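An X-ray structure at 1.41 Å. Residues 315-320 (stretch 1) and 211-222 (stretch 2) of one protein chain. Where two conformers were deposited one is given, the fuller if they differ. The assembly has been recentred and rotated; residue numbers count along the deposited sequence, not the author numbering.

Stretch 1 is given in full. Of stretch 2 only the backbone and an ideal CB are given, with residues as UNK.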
ATOM      1  N   ALA A 315      13.602 -12.946 -10.748  1.00 13.44           N
ATOM      2  CA  ALA A 315      14.648 -13.942 -10.943  1.00 13.92           C
ATOM      3  C   ALA A 315      15.974 -13.351 -11.406  1.00 15.31           C
ATOM      4  O   ALA A 315      17.016 -13.983 -11.242  1.00 15.77           O
ATOM      5  CB  ALA A 315      14.181 -14.997 -11.935  1.00 15.06           C
ATOM      6  N   ASP A 316      15.941 -12.146 -11.973  1.00 15.93           N
ATOM      7  CA  ASP A 316      17.163 -11.509 -12.454  1.00 17.88           C
ATOM      8  C   ASP A 316      18.085 -11.024 -11.336  1.00 18.12           C
ATOM      9  O   ASP A 316      19.252 -10.718 -11.578  1.00 20.00           O
ATOM     10  CB  ASP A 316      16.828 -10.351 -13.399  1.00 19.88           C
ATOM     11  CG  ASP A 316      16.564 -10.819 -14.819  1.00 24.60           C
ATOM     12  OD1 ASP A 316      16.852 -12.000 -15.123  1.00 26.92           O
ATOM     13  OD2 ASP A 316      16.083 -10.013 -15.640  1.00 25.27           O
ATOM     14  N   PHE A 317      17.569 -10.942 -10.113  1.00 15.79           N
ATOM     15  CA  PHE A 317      18.391 -10.534  -8.981  1.00 15.43           C
ATOM     16  C   PHE A 317      19.209 -11.733  -8.519  1.00 15.52           C
ATOM     17  O   PHE A 317      18.736 -12.868  -8.580  1.00 17.19           O
ATOM     18  CB  PHE A 317      17.533 -10.113  -7.777  1.00 15.22           C
ATOM     19  CG  PHE A 317      16.905  -8.754  -7.894  1.00 14.02           C
ATOM     20  CD1 PHE A 317      15.721  -8.572  -8.598  1.00 13.77           C
ATOM     21  CD2 PHE A 317      17.481  -7.663  -7.255  1.00 15.80           C
ATOM     22  CE1 PHE A 317      15.115  -7.323  -8.660  1.00 15.32           C
ATOM     23  CE2 PHE A 317      16.879  -6.409  -7.312  1.00 15.81           C
ATOM     24  CZ  PHE A 317      15.694  -6.244  -8.016  1.00 16.11           C
ATOM     25  N   SER A 318      20.431 -11.486  -8.060  0.50 15.18           N
ATOM     26  CA  SER A 318      21.258 -12.565  -7.539  0.50 15.62           C
ATOM     27  C   SER A 318      20.646 -12.873  -6.179  0.50 13.72           C
ATOM     28  O   SER A 318      20.560 -14.027  -5.756  0.50 14.87           O
ATOM     29  CB  SER A 318      22.706 -12.104  -7.366  0.50 16.90           C
ATOM     30  OG  SER A 318      23.490 -13.112  -6.752  0.50 21.57           O
ATOM     31  N   SER A 319      20.215 -11.810  -5.507  0.50 13.23           N
ATOM     32  CA  SER A 319      19.586 -11.908  -4.198  0.50 14.21           C
ATOM     33  C   SER A 319      18.327 -12.761  -4.272  0.50 13.79           C
ATOM     34  O   SER A 319      17.606 -12.741  -5.266  0.50 13.81           O
ATOM     35  CB  SER A 319      19.213 -10.512  -3.694  0.50 14.86           C
ATOM     36  OG  SER A 319      18.375 -10.587  -2.555  0.50 18.23           O
ATOM     37  N   PRO A 320      18.052 -13.530  -3.210  1.00 15.70           N
ATOM     38  CA  PRO A 320      16.867 -14.384  -3.170  1.00 16.43           C
ATOM     39  C   PRO A 320      15.614 -13.572  -2.871  1.00 15.49           C
ATOM     40  O   PRO A 320      15.688 -12.396  -2.503  1.00 15.08           O
ATOM     41  CB  PRO A 320      17.189 -15.351  -2.041  1.00 18.79           C
ATOM     42  CG  PRO A 320      17.946 -14.482  -1.082  1.00 19.10           C
ATOM     43  CD  PRO A 320      18.881 -13.719  -2.006  1.00 16.74           C
ATOM     44  N   UNK A 211      22.020  -7.388   2.696  1.00 19.99           N
ATOM     45  CA  UNK A 211      23.015  -7.356   1.627  1.00 21.30           C
ATOM     46  C   UNK A 211      22.442  -6.984   0.260  1.00 20.61           C
ATOM     47  O   UNK A 211      23.177  -6.908  -0.725  1.00 20.78           O
ATOM     48  CB  UNK A 211      23.700  -8.721   1.530  1.00 21.30           C
ATOM     49  N   UNK A 212      21.136  -6.741   0.199  1.00 18.67           N
ATOM     50  CA  UNK A 212      20.487  -6.384  -1.061  1.00 17.70           C
ATOM     51  C   UNK A 212      21.062  -5.114  -1.685  1.00 19.29           C
ATOM     52  O   UNK A 212      21.099  -4.983  -2.910  1.00 19.54           O
ATOM     53  CB  UNK A 212      18.984  -6.207  -0.836  1.00 17.70           C
ATOM     54  N   UNK A 213      21.510  -4.179  -0.854  1.00 20.59           N
ATOM     55  CA  UNK A 213      22.062  -2.934  -1.380  1.00 23.19           C
ATOM     56  C   UNK A 213      23.356  -3.142  -2.162  1.00 23.60           C
ATOM     57  O   UNK A 213      23.781  -2.257  -2.900  1.00 24.37           O
ATOM     58  CB  UNK A 213      22.311  -1.954  -0.232  1.00 23.19           C
ATOM     59  N   UNK A 214      23.973  -4.311  -2.008  1.00 24.01           N
ATOM     60  CA  UNK A 214      25.216  -4.612  -2.719  1.00 24.48           C
ATOM     61  C   UNK A 214      24.939  -5.403  -3.995  1.00 23.62           C
ATOM     62  O   UNK A 214      25.851  -5.697  -4.768  1.00 24.77           O
ATOM     63  CB  UNK A 214      26.172  -5.392  -1.815  1.00 24.48           C
ATOM     64  N   UNK A 215      23.673  -5.743  -4.207  1.00 20.80           N
ATOM     65  CA  UNK A 215      23.253  -6.496  -5.381  1.00 19.88           C
ATOM     66  C   UNK A 215      23.341  -5.604  -6.624  1.00 20.10           C
ATOM     67  O   UNK A 215      22.753  -4.521  -6.669  1.00 19.35           O
ATOM     68  CB  UNK A 215      21.832  -7.034  -5.199  1.00 19.88           C
ATOM     69  N   UNK A 216      24.078  -6.064  -7.630  0.50 18.66           N
ATOM     70  CA  UNK A 216      24.253  -5.301  -8.863  0.50 19.63           C
ATOM     71  C   UNK A 216      22.929  -4.893  -9.499  0.50 18.18           C
ATOM     72  O   UNK A 216      22.786  -3.770  -9.985  0.50 19.05           O
ATOM     73  CB  UNK A 216      25.071  -6.117  -9.866  0.50 19.63           C
ATOM     74  N   UNK A 217      21.960  -5.802  -9.498  1.00 18.74           N
ATOM     75  CA  UNK A 217      20.655  -5.509 -10.078  1.00 18.18           C
ATOM     76  C   UNK A 217      19.946  -4.441  -9.257  1.00 16.84           C
ATOM     77  O   UNK A 217      19.322  -3.540  -9.814  1.00 18.31           O
ATOM     78  CB  UNK A 217      19.801  -6.776 -10.160  1.00 18.18           C
ATOM     79  N   UNK A 218      20.047  -4.532  -7.934  1.00 17.26           N
ATOM     80  CA  UNK A 218      19.421  -3.533  -7.079  1.00 17.33           C
ATOM     81  C   UNK A 218      20.011  -2.160  -7.379  1.00 17.67           C
ATOM     82  O   UNK A 218      19.286  -1.180  -7.485  1.00 17.05           O
ATOM     83  CB  UNK A 218      19.603  -3.889  -5.602  1.00 17.33           C
ATOM     84  N   UNK A 219      21.334  -2.097  -7.517  1.00 18.43           N
ATOM     85  CA  UNK A 219      22.000  -0.830  -7.799  1.00 19.93           C
ATOM     86  C   UNK A 219      21.518  -0.220  -9.109  1.00 19.37           C
ATOM     87  O   UNK A 219      21.248   0.978  -9.179  1.00 20.88           O
ATOM     88  CB  UNK A 219      23.516  -1.029  -7.844  1.00 19.93           C
ATOM     89  N   UNK A 220      21.409  -1.041 -10.149  1.00 19.37           N
ATOM     90  CA  UNK A 220      20.944  -0.549 -11.442  1.00 19.52           C
ATOM     91  C   UNK A 220      19.490  -0.099 -11.348  1.00 18.63           C
ATOM     92  O   UNK A 220      19.087   0.892 -11.959  1.00 19.98           O
ATOM     93  CB  UNK A 220      21.099  -1.628 -12.516  1.00 19.52           C
ATOM     94  N   UNK A 221      18.702  -0.837 -10.573  1.00 18.55           N
ATOM     95  CA  UNK A 221      17.294  -0.512 -10.396  1.00 18.64           C
ATOM     96  C   UNK A 221      17.141   0.820  -9.669  1.00 18.41           C
ATOM     97  O   UNK A 221      16.330   1.665 -10.050  1.00 18.06           O
ATOM     98  CB  UNK A 221      16.579  -1.625  -9.627  1.00 18.64           C
ATOM     99  N   UNK A 222      17.934   0.994  -8.619  1.00 18.60           N
ATOM    100  CA  UNK A 222      17.896   2.211  -7.824  1.00 20.48           C
ATOM    101  C   UNK A 222      18.228   3.422  -8.695  1.00 20.87           C
ATOM    102  O   UNK A 222      17.547   4.450  -8.631  1.00 22.07           O
ATOM    103  CB  UNK A 222      18.868   2.114  -6.646  1.00 20.48           C
TER

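Position 211 points its CA-to-CB bond sideways, and nothing of stretch 1 lies within 5.5 Å of the ideal CB. Many side chains would suit it. It is Thr211. Its OG1 reaches water 1 at 3.2 Å, and that water is 2.8 Å from Ser319 OG, so one water bridges the two stretches.

Position 212 opens a 3-10 segment. Its CB also points sideways, 4.7 Å from Ser319 OG. The ring of Phe317 lies further off, so a mid-sized apolar chain could bend toward it. Leu, Ile or Met would serve. The residue is Leu212. Its CD1 comes to 3.7 Å from Ser319 OG and 4.3 Å from Phe317 CD2.

Positions 213 and 214 are out of reach of stretch 1, which sets no demand on them; almost any side chain would do. They are Asn213 and Lys214.

Position 215 faces stretch 1. It directly precedes the helix, so the first helical NH groups lack acceptors from a preceding turn. The ideal CB is 4.6 Å from Ser319 CB and 4.9 Å from Phe317 CD2. Ser318 and Ser319 also offer backbone NH groups nearby. A short acceptor is suitable: Asp, Asn, Ser or Thr could cap, and a carboxylate could serve both sides at once. The residue is Asp215, chi1 t. Its OD1 caps the helix, accepting from N of position 218 at 3.1 Å and weakly from N of position 217 at 2.7 Å. Its OD2 accepts from Ser319 N at 2.9 Å, with a good angle of 156°, and from Ser318 N at 3.2 Å, a weak bond at 125°. One carboxylate thus ties the helix start to the loop. Water 2 adds to this: it donates to Asp215 OD1 at 2.6 Å and accepts from Ser318 N at 3.0 Å.

Position 216 points sideways with no close neighbour in stretch 1. Small or polar residues would fit at this first helical turn. It is Ser216.

Position 217 points toward stretch 1. Its ideal CB is 3.8 Å from Phe317 CD2 and 4.2 Å from Asp316 O. That leaves room for a small chain; Ala, Val, Ser or Thr are candidates, and a methyl could meet the ring. The residue is Thr217, chi1 m. Its CG2 sits over one face of Phe317, 3.6 Å from the ring centroid and 6° off the normal, a CH-pi contact. Its OG1 is 2.7 Å from water 2.

Position 218 points sideways, its ideal CB 4.1 Å from Phe317 CE2. Several apolar residues would suit. It is Phe218; its CB touches Phe317 CE2 at 4.1 Å while the ring leads away.

Positions 219 and 220 are out of reach and unconstrained; polar chains suit. They are Lys219 and Lys220.

Position 221 points toward stretch 1, its ideal CB 5.0 Å from Phe317 CZ. That gap suits Leu or Met. It is Leu221, whose CD2 meets the ring edge, 3.9 Å from Phe317 CZ.

Position 222 is out of reach, so almost any side chain would do. It is Asp222, its OD1 hydrogen-bonded elsewhere in the structure.

Stretch 2, residues 211-222: TLNKDSTFKKLD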
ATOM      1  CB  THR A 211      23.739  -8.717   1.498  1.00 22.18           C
ATOM      2  OG1 THR A 211      22.773  -9.767   1.359  1.00 22.72           O
ATOM      3  CG2 THR A 211      24.599  -8.981   2.724  1.00 23.21           C
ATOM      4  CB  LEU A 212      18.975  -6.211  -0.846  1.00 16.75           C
ATOM      5  CG  LEU A 212      18.123  -5.844  -2.064  1.00 15.63           C
ATOM      6  CD1 LEU A 212      18.268  -6.907  -3.146  1.00 15.72           C
ATOM      7  CD2 LEU A 212      16.663  -5.713  -1.645  1.00 14.67           C
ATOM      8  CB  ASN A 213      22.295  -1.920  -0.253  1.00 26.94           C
ATOM      9  CG  ASN A 213      23.171  -2.463   0.852  1.00 30.31           C
ATOM     10  OD1 ASN A 213      24.185  -3.108   0.597  1.00 34.32           O
ATOM     11  ND2 ASN A 213      22.788  -2.193   2.093  1.00 35.11           N
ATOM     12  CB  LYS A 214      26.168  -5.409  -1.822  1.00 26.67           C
ATOM     13  CG  LYS A 214      26.599  -4.679  -0.563  1.00 29.90           C
ATOM     14  CD  LYS A 214      27.605  -5.493   0.239  1.00 32.94           C
ATOM     15  CE  LYS A 214      27.008  -6.804   0.727  1.00 34.44           C
ATOM     16  NZ  LYS A 214      27.993  -7.612   1.504  1.00 36.81           N
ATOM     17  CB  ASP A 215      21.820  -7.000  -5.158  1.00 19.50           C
ATOM     18  CG  ASP A 215      21.310  -7.857  -6.297  1.00 22.17           C
ATOM     19  OD1 ASP A 215      21.196  -7.346  -7.427  1.00 24.60           O
ATOM     20  OD2 ASP A 215      21.011  -9.046  -6.060  1.00 25.73           O
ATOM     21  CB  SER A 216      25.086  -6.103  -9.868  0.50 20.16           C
ATOM     22  OG  SER A 216      24.463  -7.332 -10.191  0.50 22.08           O
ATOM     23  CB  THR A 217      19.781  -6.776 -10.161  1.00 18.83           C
ATOM     24  OG1 THR A 217      20.423  -7.738 -11.007  1.00 20.04           O
ATOM     25  CG2 THR A 217      18.413  -6.449 -10.743  1.00 19.78           C
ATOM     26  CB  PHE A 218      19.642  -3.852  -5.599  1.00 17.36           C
ATOM     27  CG  PHE A 218      19.053  -2.827  -4.669  1.00 18.32           C
ATOM     28  CD1 PHE A 218      17.700  -2.857  -4.350  1.00 18.61           C
ATOM     29  CD2 PHE A 218      19.842  -1.806  -4.147  1.00 20.17           C
ATOM     30  CE1 PHE A 218      17.138  -1.882  -3.522  1.00 19.29           C
ATOM     31  CE2 PHE A 218      19.289  -0.825  -3.320  1.00 20.89           C
ATOM     32  CZ  PHE A 218      17.934  -0.866  -3.008  1.00 19.61           C
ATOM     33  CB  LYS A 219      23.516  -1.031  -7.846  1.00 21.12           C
ATOM     34  CG  LYS A 219      24.135  -1.342  -6.498  1.00 24.61           C
ATOM     35  CD  LYS A 219      25.626  -1.598  -6.631  1.00 28.64           C
ATOM     36  CE  LYS A 219      26.273  -1.820  -5.278  1.00 30.91           C
ATOM     37  NZ  LYS A 219      26.178  -0.605  -4.424  1.00 34.33           N
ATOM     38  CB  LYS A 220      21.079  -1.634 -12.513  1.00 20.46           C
ATOM     39  CG  LYS A 220      22.517  -1.963 -12.893  1.00 23.19           C
ATOM     40  CD  LYS A 220      22.562  -3.023 -13.984  1.00 26.73           C
ATOM     41  CE  LYS A 220      23.989  -3.297 -14.440  1.00 29.79           C
ATOM     42  NZ  LYS A 220      24.848  -3.786 -13.327  1.00 31.72           N
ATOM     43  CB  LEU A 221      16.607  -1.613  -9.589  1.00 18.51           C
ATOM     44  CG  LEU A 221      15.132  -1.388  -9.261  1.00 18.84           C
ATOM     45  CD1 LEU A 221      14.322  -1.307 -10.538  1.00 20.35           C
ATOM     46  CD2 LEU A 221      14.636  -2.532  -8.390  1.00 17.31           C
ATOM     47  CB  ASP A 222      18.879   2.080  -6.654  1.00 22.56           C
ATOM     48  CG  ASP A 222      18.744   3.201  -5.647  1.00 24.19           C
ATOM     49  OD1 ASP A 222      17.634   3.758  -5.518  1.00 27.65           O
ATOM     50  OD2 ASP A 222      19.748   3.515  -4.974  1.00 28.10           O
TER
HETATM   51  O   HOH W   1      20.277 -10.391  -0.490  1.00 32.30           O
HETATM   52  O   HOH W   2      21.826  -9.169  -9.240  1.00 27.35           O
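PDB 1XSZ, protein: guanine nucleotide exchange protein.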